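Local coordinates for epimerase domain-containing protein (Bacillus cereus HuA2-4, PDB 6ZLK), which probably interconverts UDP-glucuronic acid and UDP-galacturonic acid by NAD-dependent epimerisation at C4 of the sugar, at residues N46-S49 with L50-N53; E157-C160 with H161-K165; Y307-I310 with K311-K315. All coordinates share one frame; numbering follows the deposited sequence.

Contact 1 of 3, residues N46-S49 with L50-N53; sequences NIQS and LELN
The CG2 methyl of Ile-47 lies over one face of the Glu-51 carboxylate, 3.9 Å from OE1, while Gln-48 CA comes to the OE1 edge, near the plane; the Ile-47 and Glu-51 side chains cross obliquely. The Glu-51 stem is laid back over the preceding turn because CG stands anti to the carbonyl carbon (chi1 -75°), which brings Glu-51 CG to 3.3 Å from Ile-47 O. The CD1 methyl of Ile-47 instead approaches CD1 of Leu-50 at 4.3 Å, a loose apolar touch. Leu-50 also covers Asn-46 O with its CG. Beneath these side chains Leu-50 N donates to Asn-46 O (3.0 Å) and Glu-51 N to Ile-47 O (2.9 Å). The pattern then changes, since Leu-52 N bonds Ser-49 O at 3.2 Å from well above the carbonyl plane and keeps a merely weak bond to Gln-48 O. Asn-53 N bonds Leu-50 O, and Asn-53 OD1 accepts from Arg-55 N. Ile-47 packs on Phe-58, and Leu-50 on Phe-56 and on Cys-17 and Leu-21 of helix 11-21. These residues make up most of the helix in the beta-alpha-beta unit of strand 27-31, helix 44-51 and strand 56-59, part of a Rossmann fold.

Contact 2 of 3, residues E157-C160 with H161-K165; sequences EHLC and HVYHK
Helix 148-167 is the one that, in short-chain dehydrogenase relatives, carries the Tyr-X-X-X-Lys motif near its start; residues 157-165 form its later turns. A water joins two side chains on successive turns: it donates to Glu-157 OE1 at 2.7 Å and lies 2.8 Å from His-161 NE2, at the edge of the imidazole and in its plane. Because His-161 CG is anti to the carbonyl carbon (chi1 -67°), the ring leans back along the helix, with CD2 3.4 Å from Glu-157 O. That same oxygen receives His-161 N at 3.1 Å. The carboxylate is fixed by a salt bridge to Arg-175 and by Ser-125, which bonds OE2. Tyr-163 repeats the backward lean, presenting its ring edge to Leu-159 O, 3.2 Å from CD1, while CE1 brushes Leu-159 CD2 at 4.3 Å. The tyrosine hydroxyl goes on to Glu-111. Val-162 N and His-164 N continue the helical bonding to His-158 O and Cys-160 O. Leu-159 and Tyr-163 pack on helix 96-113, Cys-160 on strands 120-126 and 171-180, and His-164 on strand 171-180. The second subunit also reaches this helix, packing on His-158, Leu-159, His-161 and Val-162, with its Trp-91 edge-to-face on Tyr-163.

Contact 3 of 3, residues Y307-I310 with K311-K315; sequences YDYI and KQLYK
The closer apolar pair is Ile-310 and Tyr-314, which lie side by side pointing the same way. The CG2 methyl of Ile-310 sits in the plane of the tyrosine ring at its edge, 3.6 Å from CD2, while CG of Leu-313 covers one face over the ring centre. Tyr-309 and Leu-313 also run alongside one another in the same direction: CD2 of Leu-313 lies 3.7 Å from Tyr-309 OH and 4.0 Å from Tyr-309 CE2. Among the polar groups, Lys-311 runs extended past CE1 of Tyr-307 and bends at its last torsion (chi4 77°), ending with NZ 3.8 Å from Tyr-307 OH, a loose polar approach. Backbone bonds follow the helix from Lys-311 N to Tyr-307 O (2.9 Å) through Tyr-314 N to Ile-310 O (3.1 Å). Tyr-309 O has two donors, Leu-313 N and a water at 2.9 Å, and this water accepts from Gln-312 NE2 at 2.8 Å. Tyr-314 also bonds His-191 through its hydroxyl and makes a cation-pi contact with Lys-195. Ile-310 and Tyr-307 thus give helix 189-198 an apolar surface, Tyr-314 adds a polar and cation-pi grip on it, and Gln-312 lies on a water-bridged flank.

Contact 2 lies wholly within one helix, while contacts 1 and 3 run from a helix into the turn that follows it; none touches another. Contacts 1 and 3 are nearest, their closest atoms about 6 Å apart and their centres 21 Å; Arg-183 is shared, touched by Asn-46 in one and Tyr-309 in the other. Contact 2 is far from both, its centre 33 Å from that of contact 1 and 41 Å from that of contact 3, across the chain's centre. The side chains of Ile-47, Glu-157 and Tyr-309 come within about 8, 9 and 10 Å of NAD, and Glu-157 is also about 9 Å from UDP-glucuronic acid. Contact 2 alone meets the second subunit.

Contact 1 of 3, residues N46-S49 with L50-N53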
ATOM      1  N   ASN A  46     -21.013 -23.709   8.566  1.00 21.14           N
ATOM      2  CA  ASN A  46     -19.739 -23.929   9.295  1.00 22.62           C
ATOM      3  C   ASN A  46     -19.811 -23.124  10.594  1.00 19.34           C
ATOM      4  O   ASN A  46     -19.433 -23.673  11.656  1.00 16.65           O
ATOM      5  CB  ASN A  46     -18.513 -23.502   8.499  1.00 27.26           C
ATOM      6  CG  ASN A  46     -18.323 -24.209   7.174  1.00 33.16           C
ATOM      7  OD1 ASN A  46     -17.935 -23.588   6.158  1.00 35.90           O
ATOM      8  ND2 ASN A  46     -18.607 -25.501   7.182  1.00 28.77           N
ATOM      9  N   ILE A  47     -20.323 -21.885  10.529  1.00 16.91           N
ATOM     10  CA  ILE A  47     -20.399 -21.042  11.746  1.00 16.68           C
ATOM     11  C   ILE A  47     -21.365 -21.672  12.769  1.00 18.94           C
ATOM     12  O   ILE A  47     -20.995 -21.817  13.953  1.00 19.66           O
ATOM     13  CB  ILE A  47     -20.730 -19.580  11.433  1.00 19.45           C
ATOM     14  CG1 ILE A  47     -19.588 -18.902  10.672  1.00 20.21           C
ATOM     15  CG2 ILE A  47     -21.092 -18.866  12.712  1.00 20.73           C
ATOM     16  CD1 ILE A  47     -18.277 -18.772  11.415  1.00 20.05           C
ATOM     17  N   GLN A  48     -22.523 -22.163  12.312  1.00 18.75           N
ATOM     18  CA  GLN A  48     -23.503 -22.784  13.224  1.00 21.06           C
ATOM     19  C   GLN A  48     -22.849 -23.986  13.917  1.00 19.66           C
ATOM     20  O   GLN A  48     -23.085 -24.178  15.117  1.00 20.59           O
ATOM     21  CB  GLN A  48     -24.766 -23.118  12.439  1.00 22.53           C
ATOM     22  CG  GLN A  48     -25.523 -21.860  12.085  1.00 29.78           C
ATOM     23  CD  GLN A  48     -26.664 -22.058  11.112  1.00 38.19           C
ATOM     24  OE1 GLN A  48     -26.799 -23.099  10.463  1.00 48.87           O
ATOM     25  NE2 GLN A  48     -27.485 -21.030  10.995  1.00 40.39           N
ATOM     26  N   SER A  49     -22.070 -24.773  13.177  1.00 18.63           N
ATOM     27  CA  SER A  49     -21.396 -25.971  13.731  1.00 19.90           C
ATOM     28  C   SER A  49     -20.329 -25.559  14.766  1.00 19.71           C
ATOM     29  O   SER A  49     -20.284 -26.129  15.841  1.00 20.06           O
ATOM     30  CB  SER A  49     -20.798 -26.813  12.640  1.00 23.81           C
ATOM     31  OG  SER A  49     -20.285 -27.984  13.244  1.00 28.87           O
ATOM     32  N   LEU A  50     -19.537 -24.551  14.473  1.00 17.40           N
ATOM     33  CA  LEU A  50     -18.555 -24.034  15.456  1.00 19.06           C
ATOM     34  C   LEU A  50     -19.266 -23.508  16.701  1.00 17.65           C
ATOM     35  O   LEU A  50     -18.740 -23.726  17.774  1.00 17.72           O
ATOM     36  CB  LEU A  50     -17.749 -22.945  14.772  1.00 19.03           C
ATOM     37  CG  LEU A  50     -16.794 -23.421  13.692  1.00 21.88           C
ATOM     38  CD1 LEU A  50     -16.227 -22.224  12.940  1.00 20.35           C
ATOM     39  CD2 LEU A  50     -15.645 -24.211  14.269  1.00 24.74           C
ATOM     40  N   GLU A  51     -20.431 -22.880  16.547  1.00 16.87           N
ATOM     41  CA  GLU A  51     -21.140 -22.269  17.688  1.00 19.82           C
ATOM     42  C   GLU A  51     -21.648 -23.349  18.655  1.00 20.70           C
ATOM     43  O   GLU A  51     -21.929 -22.985  19.801  1.00 20.08           O
ATOM     44  CB  GLU A  51     -22.282 -21.381  17.225  1.00 20.34           C
ATOM     45  CG  GLU A  51     -21.789 -20.071  16.650  1.00 20.45           C
ATOM     46  CD  GLU A  51     -22.936 -19.180  16.221  1.00 25.15           C
ATOM     47  OE1 GLU A  51     -23.787 -19.631  15.384  1.00 26.53           O
ATOM     48  OE2 GLU A  51     -23.002 -18.032  16.734  1.00 28.32           O
ATOM     49  N   LEU A  52     -21.718 -24.620  18.245  1.00 20.25           N
ATOM     50  CA  LEU A  52     -22.046 -25.707  19.193  1.00 20.56           C
ATOM     51  C   LEU A  52     -20.956 -25.876  20.248  1.00 20.20           C
ATOM     52  O   LEU A  52     -21.220 -26.504  21.277  1.00 21.57           O
ATOM     53  CB  LEU A  52     -22.248 -27.002  18.413  1.00 21.41           C
ATOM     54  CG  LEU A  52     -23.499 -27.013  17.541  1.00 23.95           C
ATOM     55  CD1 LEU A  52     -23.546 -28.307  16.727  1.00 23.77           C
ATOM     56  CD2 LEU A  52     -24.762 -26.814  18.368  1.00 25.20           C
ATOM     57  N   ASN A  53     -19.731 -25.428  19.962  1.00 18.43           N
ATOM     58  CA  ASN A  53     -18.578 -25.613  20.841  1.00 17.99           C
ATOM     59  C   ASN A  53     -18.606 -24.520  21.917  1.00 19.23           C
ATOM     60  O   ASN A  53     -18.714 -23.345  21.555  1.00 16.18           O
ATOM     61  CB  ASN A  53     -17.267 -25.607  20.069  1.00 18.50           C
ATOM     62  CG  ASN A  53     -16.090 -26.080  20.891  1.00 19.17           C
ATOM     63  OD1 ASN A  53     -15.817 -25.507  21.940  1.00 20.84           O
ATOM     64  ND2 ASN A  53     -15.342 -27.031  20.362  1.00 22.70           N
TER

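Contact 2 of 3, residues E157-C160 with H161-K165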
ATOM      1  N   GLU A 157       0.601  -5.334   5.093  1.00 14.20           N
ATOM      2  CA  GLU A 157       1.857  -5.820   5.695  1.00 15.16           C
ATOM      3  C   GLU A 157       2.623  -4.587   6.158  1.00 15.77           C
ATOM      4  O   GLU A 157       3.159  -4.590   7.234  1.00 14.48           O
ATOM      5  CB  GLU A 157       2.769  -6.541   4.715  1.00 15.29           C
ATOM      6  CG  GLU A 157       2.190  -7.806   4.140  1.00 15.63           C
ATOM      7  CD  GLU A 157       3.238  -8.589   3.378  1.00 18.32           C
ATOM      8  OE1 GLU A 157       4.432  -8.218   3.454  1.00 19.50           O
ATOM      9  OE2 GLU A 157       2.876  -9.570   2.705  1.00 17.06           O
ATOM     10  N   HIS A 158       2.646  -3.537   5.341  1.00 15.08           N
ATOM     11  CA  HIS A 158       3.434  -2.333   5.708  1.00 15.85           C
ATOM     12  C   HIS A 158       2.838  -1.746   6.985  1.00 15.80           C
ATOM     13  O   HIS A 158       3.605  -1.261   7.856  1.00 16.00           O
ATOM     14  CB  HIS A 158       3.441  -1.326   4.539  1.00 16.40           C
ATOM     15  CG  HIS A 158       4.269  -1.768   3.365  1.00 18.25           C
ATOM     16  ND1 HIS A 158       3.938  -1.408   2.091  1.00 23.04           N
ATOM     17  CD2 HIS A 158       5.398  -2.469   3.277  1.00 19.86           C
ATOM     18  CE1 HIS A 158       4.862  -1.847   1.272  1.00 21.15           C
ATOM     19  NE2 HIS A 158       5.753  -2.520   1.959  1.00 18.84           N
ATOM     20  N   LEU A 159       1.513  -1.666   7.110  1.00 16.35           N
ATOM     21  CA  LEU A 159       0.903  -1.157   8.344  1.00 15.20           C
ATOM     22  C   LEU A 159       1.364  -1.985   9.547  1.00 15.05           C
ATOM     23  O   LEU A 159       1.711  -1.431  10.591  1.00 15.04           O
ATOM     24  CB  LEU A 159      -0.622  -1.209   8.229  1.00 16.32           C
ATOM     25  CG  LEU A 159      -1.219  -0.099   7.378  1.00 16.63           C
ATOM     26  CD1 LEU A 159      -2.698  -0.376   7.134  1.00 19.75           C
ATOM     27  CD2 LEU A 159      -1.008   1.249   8.034  1.00 18.23           C
ATOM     28  N   CYS A 160       1.403  -3.307   9.427  1.00 14.76           N
ATOM     29  CA  CYS A 160       1.930  -4.165  10.506  1.00 15.17           C
ATOM     30  C   CYS A 160       3.350  -3.707  10.879  1.00 15.58           C
ATOM     31  O   CYS A 160       3.584  -3.526  12.086  1.00 15.31           O
ATOM     32  CB  CYS A 160       1.952  -5.644  10.141  1.00 15.36           C
ATOM     33  SG  CYS A 160       0.292  -6.373  10.004  1.00 17.52           S
ATOM     34  N   HIS A 161       4.229  -3.478   9.899  1.00 15.14           N
ATOM     35  CA  HIS A 161       5.596  -3.055  10.263  1.00 16.59           C
ATOM     36  C   HIS A 161       5.549  -1.682  10.932  1.00 16.59           C
ATOM     37  O   HIS A 161       6.371  -1.459  11.844  1.00 17.96           O
ATOM     38  CB  HIS A 161       6.501  -3.028   9.056  1.00 16.13           C
ATOM     39  CG  HIS A 161       6.755  -4.386   8.511  1.00 18.48           C
ATOM     40  ND1 HIS A 161       7.410  -5.359   9.276  1.00 19.50           N
ATOM     41  CD2 HIS A 161       6.493  -4.931   7.310  1.00 19.95           C
ATOM     42  CE1 HIS A 161       7.499  -6.463   8.536  1.00 21.33           C
ATOM     43  NE2 HIS A 161       6.978  -6.210   7.330  1.00 20.08           N
ATOM     44  N   VAL A 162       4.696  -0.750  10.496  1.00 15.68           N
ATOM     45  CA  VAL A 162       4.621   0.577  11.149  1.00 15.78           C
ATOM     46  C   VAL A 162       4.251   0.413  12.610  1.00 17.47           C
ATOM     47  O   VAL A 162       4.877   1.015  13.463  1.00 16.69           O
ATOM     48  CB  VAL A 162       3.614   1.474  10.410  1.00 18.45           C
ATOM     49  CG1 VAL A 162       3.216   2.667  11.243  1.00 18.69           C
ATOM     50  CG2 VAL A 162       4.180   1.842   9.028  1.00 19.24           C
ATOM     51  N   TYR A 163       3.291  -0.431  12.931  1.00 15.55           N
ATOM     52  CA  TYR A 163       2.785  -0.526  14.308  1.00 16.82           C
ATOM     53  C   TYR A 163       3.725  -1.369  15.173  1.00 15.64           C
ATOM     54  O   TYR A 163       3.828  -1.098  16.376  1.00 17.49           O
ATOM     55  CB  TYR A 163       1.340  -0.997  14.274  1.00 16.28           C
ATOM     56  CG  TYR A 163       0.416   0.129  13.927  1.00 15.74           C
ATOM     57  CD1 TYR A 163       0.200   0.526  12.620  1.00 16.34           C
ATOM     58  CD2 TYR A 163      -0.248   0.829  14.926  1.00 17.44           C
ATOM     59  CE1 TYR A 163      -0.635   1.584  12.314  1.00 17.99           C
ATOM     60  CE2 TYR A 163      -1.115   1.867  14.637  1.00 16.61           C
ATOM     61  CZ  TYR A 163      -1.259   2.287  13.334  1.00 17.21           C
ATOM     62  OH  TYR A 163      -2.085   3.282  12.930  1.00 19.36           O
ATOM     63  N   HIS A 164       4.454  -2.303  14.586  1.00 16.71           N
ATOM     64  CA  HIS A 164       5.475  -3.110  15.293  1.00 15.09           C
ATOM     65  C   HIS A 164       6.614  -2.151  15.676  1.00 17.61           C
ATOM     66  O   HIS A 164       7.006  -2.108  16.859  1.00 18.09           O
ATOM     67  CB  HIS A 164       5.932  -4.255  14.387  1.00 17.41           C
ATOM     68  CG  HIS A 164       7.085  -4.997  14.958  1.00 17.19           C
ATOM     69  ND1 HIS A 164       8.280  -5.105  14.281  1.00 21.17           N
ATOM     70  CD2 HIS A 164       7.281  -5.563  16.167  1.00 20.78           C
ATOM     71  CE1 HIS A 164       9.109  -5.854  15.013  1.00 22.69           C
ATOM     72  NE2 HIS A 164       8.549  -6.117  16.178  1.00 20.53           N
ATOM     73  N   LYS A 165       7.071  -1.355  14.726  1.00 17.84           N
ATOM     74  CA  LYS A 165       8.267  -0.524  15.013  1.00 20.80           C
ATOM     75  C   LYS A 165       7.932   0.597  15.964  1.00 21.26           C
ATOM     76  O   LYS A 165       8.778   0.920  16.846  1.00 22.96           O
ATOM     77  CB  LYS A 165       8.879  -0.038  13.708  1.00 22.16           C
ATOM     78  CG  LYS A 165       9.575  -1.129  12.916  1.00 27.32           C
ATOM     79  CD  LYS A 165      10.632  -1.960  13.651  1.00 37.74           C
ATOM     80  CE  LYS A 165      11.510  -2.751  12.690  1.00 45.77           C
ATOM     81  NZ  LYS A 165      12.572  -3.519  13.391  1.00 49.18           N
TER
HETATM   82  O   HOH W   1       6.393  -6.756   4.620  1.00 22.58           O

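Contact 3 of 3, residues Y307-I310 with K311-K315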
ATOM      1  N   TYR A 307     -12.384 -32.666  -4.969  1.00 16.99           N
ATOM      2  CA  TYR A 307     -13.329 -33.270  -5.921  1.00 16.70           C
ATOM      3  C   TYR A 307     -14.527 -33.785  -5.108  1.00 17.80           C
ATOM      4  O   TYR A 307     -15.655 -33.434  -5.420  1.00 17.31           O
ATOM      5  CB  TYR A 307     -12.597 -34.336  -6.726  1.00 17.30           C
ATOM      6  CG  TYR A 307     -13.517 -34.987  -7.708  1.00 21.38           C
ATOM      7  CD1 TYR A 307     -14.293 -36.052  -7.316  1.00 25.35           C
ATOM      8  CD2 TYR A 307     -13.688 -34.444  -8.965  1.00 24.13           C
ATOM      9  CE1 TYR A 307     -15.178 -36.636  -8.203  1.00 30.52           C
ATOM     10  CE2 TYR A 307     -14.571 -35.015  -9.862  1.00 29.84           C
ATOM     11  CZ  TYR A 307     -15.317 -36.107  -9.474  1.00 29.62           C
ATOM     12  OH  TYR A 307     -16.176 -36.699 -10.357  1.00 37.79           O
ATOM     13  N   ASP A 308     -14.263 -34.538  -4.044  1.00 17.38           N
ATOM     14  CA  ASP A 308     -15.394 -35.141  -3.268  1.00 19.17           C
ATOM     15  C   ASP A 308     -16.212 -34.028  -2.619  1.00 19.27           C
ATOM     16  O   ASP A 308     -17.448 -34.101  -2.539  1.00 20.54           O
ATOM     17  CB  ASP A 308     -14.881 -36.190  -2.294  1.00 20.92           C
ATOM     18  CG  ASP A 308     -14.575 -37.549  -2.934  1.00 24.77           C
ATOM     19  OD1 ASP A 308     -14.954 -37.764  -4.081  1.00 29.63           O
ATOM     20  OD2 ASP A 308     -13.887 -38.331  -2.272  1.00 35.07           O
ATOM     21  N   TYR A 309     -15.580 -32.958  -2.121  1.00 17.25           N
ATOM     22  CA  TYR A 309     -16.287 -31.848  -1.461  1.00 16.77           C
ATOM     23  C   TYR A 309     -17.195 -31.146  -2.471  1.00 16.64           C
ATOM     24  O   TYR A 309     -18.373 -30.905  -2.183  1.00 18.10           O
ATOM     25  CB  TYR A 309     -15.253 -30.862  -0.895  1.00 17.61           C
ATOM     26  CG  TYR A 309     -15.879 -29.547  -0.539  1.00 18.54           C
ATOM     27  CD1 TYR A 309     -16.602 -29.377   0.643  1.00 22.48           C
ATOM     28  CD2 TYR A 309     -15.811 -28.488  -1.418  1.00 19.50           C
ATOM     29  CE1 TYR A 309     -17.222 -28.172   0.933  1.00 22.43           C
ATOM     30  CE2 TYR A 309     -16.466 -27.291  -1.165  1.00 23.09           C
ATOM     31  CZ  TYR A 309     -17.174 -27.142   0.006  1.00 22.04           C
ATOM     32  OH  TYR A 309     -17.770 -25.934   0.219  1.00 27.99           O
ATOM     33  N   ILE A 310     -16.707 -30.904  -3.696  1.00 17.62           N
ATOM     34  CA  ILE A 310     -17.481 -30.136  -4.727  1.00 16.93           C
ATOM     35  C   ILE A 310     -18.613 -31.056  -5.220  1.00 17.88           C
ATOM     36  O   ILE A 310     -19.735 -30.566  -5.432  1.00 20.59           O
ATOM     37  CB  ILE A 310     -16.561 -29.686  -5.881  1.00 16.99           C
ATOM     38  CG1 ILE A 310     -15.441 -28.722  -5.440  1.00 18.90           C
ATOM     39  CG2 ILE A 310     -17.373 -29.053  -6.987  1.00 18.01           C
ATOM     40  CD1 ILE A 310     -15.899 -27.410  -4.903  1.00 21.46           C
ATOM     41  N   LYS A 311     -18.323 -32.322  -5.416  1.00 19.63           N
ATOM     42  CA  LYS A 311     -19.331 -33.281  -5.925  1.00 21.41           C
ATOM     43  C   LYS A 311     -20.515 -33.243  -4.958  1.00 22.28           C
ATOM     44  O   LYS A 311     -21.687 -33.217  -5.408  1.00 24.26           O
ATOM     45  CB  LYS A 311     -18.738 -34.678  -6.073  1.00 23.43           C
ATOM     46  CG  LYS A 311     -19.722 -35.729  -6.589  1.00 28.90           C
ATOM     47  CD  LYS A 311     -19.032 -37.049  -6.858  1.00 35.39           C
ATOM     48  CE  LYS A 311     -19.840 -37.967  -7.755  1.00 45.27           C
ATOM     49  NZ  LYS A 311     -19.741 -37.544  -9.175  1.00 52.37           N
ATOM     50  N   GLN A 312     -20.230 -33.289  -3.663  1.00 20.73           N
ATOM     51  CA  GLN A 312     -21.282 -33.258  -2.610  1.00 22.54           C
ATOM     52  C   GLN A 312     -21.971 -31.898  -2.563  1.00 22.98           C
ATOM     53  O   GLN A 312     -23.222 -31.836  -2.363  1.00 24.85           O
ATOM     54  CB  GLN A 312     -20.642 -33.641  -1.276  1.00 25.02           C
ATOM     55  CG  GLN A 312     -21.621 -33.625  -0.117  1.00 31.92           C
ATOM     56  CD  GLN A 312     -20.946 -34.179   1.111  1.00 35.98           C
ATOM     57  OE1 GLN A 312     -21.287 -35.250   1.593  1.00 42.75           O
ATOM     58  NE2 GLN A 312     -19.959 -33.448   1.602  1.00 35.27           N
ATOM     59  N   LEU A 313     -21.229 -30.799  -2.677  1.00 24.07           N
ATOM     60  CA  LEU A 313     -21.814 -29.433  -2.634  1.00 24.53           C
ATOM     61  C   LEU A 313     -22.854 -29.228  -3.743  1.00 24.38           C
ATOM     62  O   LEU A 313     -23.884 -28.595  -3.449  1.00 29.95           O
ATOM     63  CB  LEU A 313     -20.679 -28.413  -2.740  1.00 26.33           C
ATOM     64  CG  LEU A 313     -21.077 -26.942  -2.642  1.00 27.65           C
ATOM     65  CD1 LEU A 313     -21.719 -26.635  -1.302  1.00 28.44           C
ATOM     66  CD2 LEU A 313     -19.849 -26.078  -2.846  1.00 26.82           C
ATOM     67  N   TYR A 314     -22.680 -29.766  -4.942  1.00 27.22           N
ATOM     68  CA  TYR A 314     -23.581 -29.464  -6.084  1.00 24.66           C
ATOM     69  C   TYR A 314     -24.458 -30.680  -6.403  1.00 29.24           C
ATOM     70  O   TYR A 314     -25.121 -30.620  -7.439  1.00 30.18           O
ATOM     71  CB  TYR A 314     -22.786 -28.935  -7.276  1.00 28.40           C
ATOM     72  CG  TYR A 314     -22.078 -27.641  -6.947  1.00 28.09           C
ATOM     73  CD1 TYR A 314     -22.804 -26.501  -6.631  1.00 26.27           C
ATOM     74  CD2 TYR A 314     -20.695 -27.568  -6.897  1.00 25.84           C
ATOM     75  CE1 TYR A 314     -22.181 -25.315  -6.299  1.00 27.51           C
ATOM     76  CE2 TYR A 314     -20.049 -26.386  -6.549  1.00 25.75           C
ATOM     77  CZ  TYR A 314     -20.798 -25.251  -6.292  1.00 25.02           C
ATOM     78  OH  TYR A 314     -20.233 -24.058  -5.950  1.00 24.46           O
ATOM     79  N   LYS A 315     -24.456 -31.705  -5.549  1.00 30.93           N
ATOM     80  CA  LYS A 315     -25.144 -33.011  -5.800  1.00 33.03           C
ATOM     81  C   LYS A 315     -26.618 -32.747  -6.130  1.00 39.15           C
ATOM     82  O   LYS A 315     -27.249 -32.323  -5.157  1.00 43.72           O
ATOM     83  CB  LYS A 315     -24.996 -33.935  -4.584  1.00 33.12           C
TER
HETATM   84  O   HOH W   2     -19.594 -30.931   0.442  1.00 26.51           O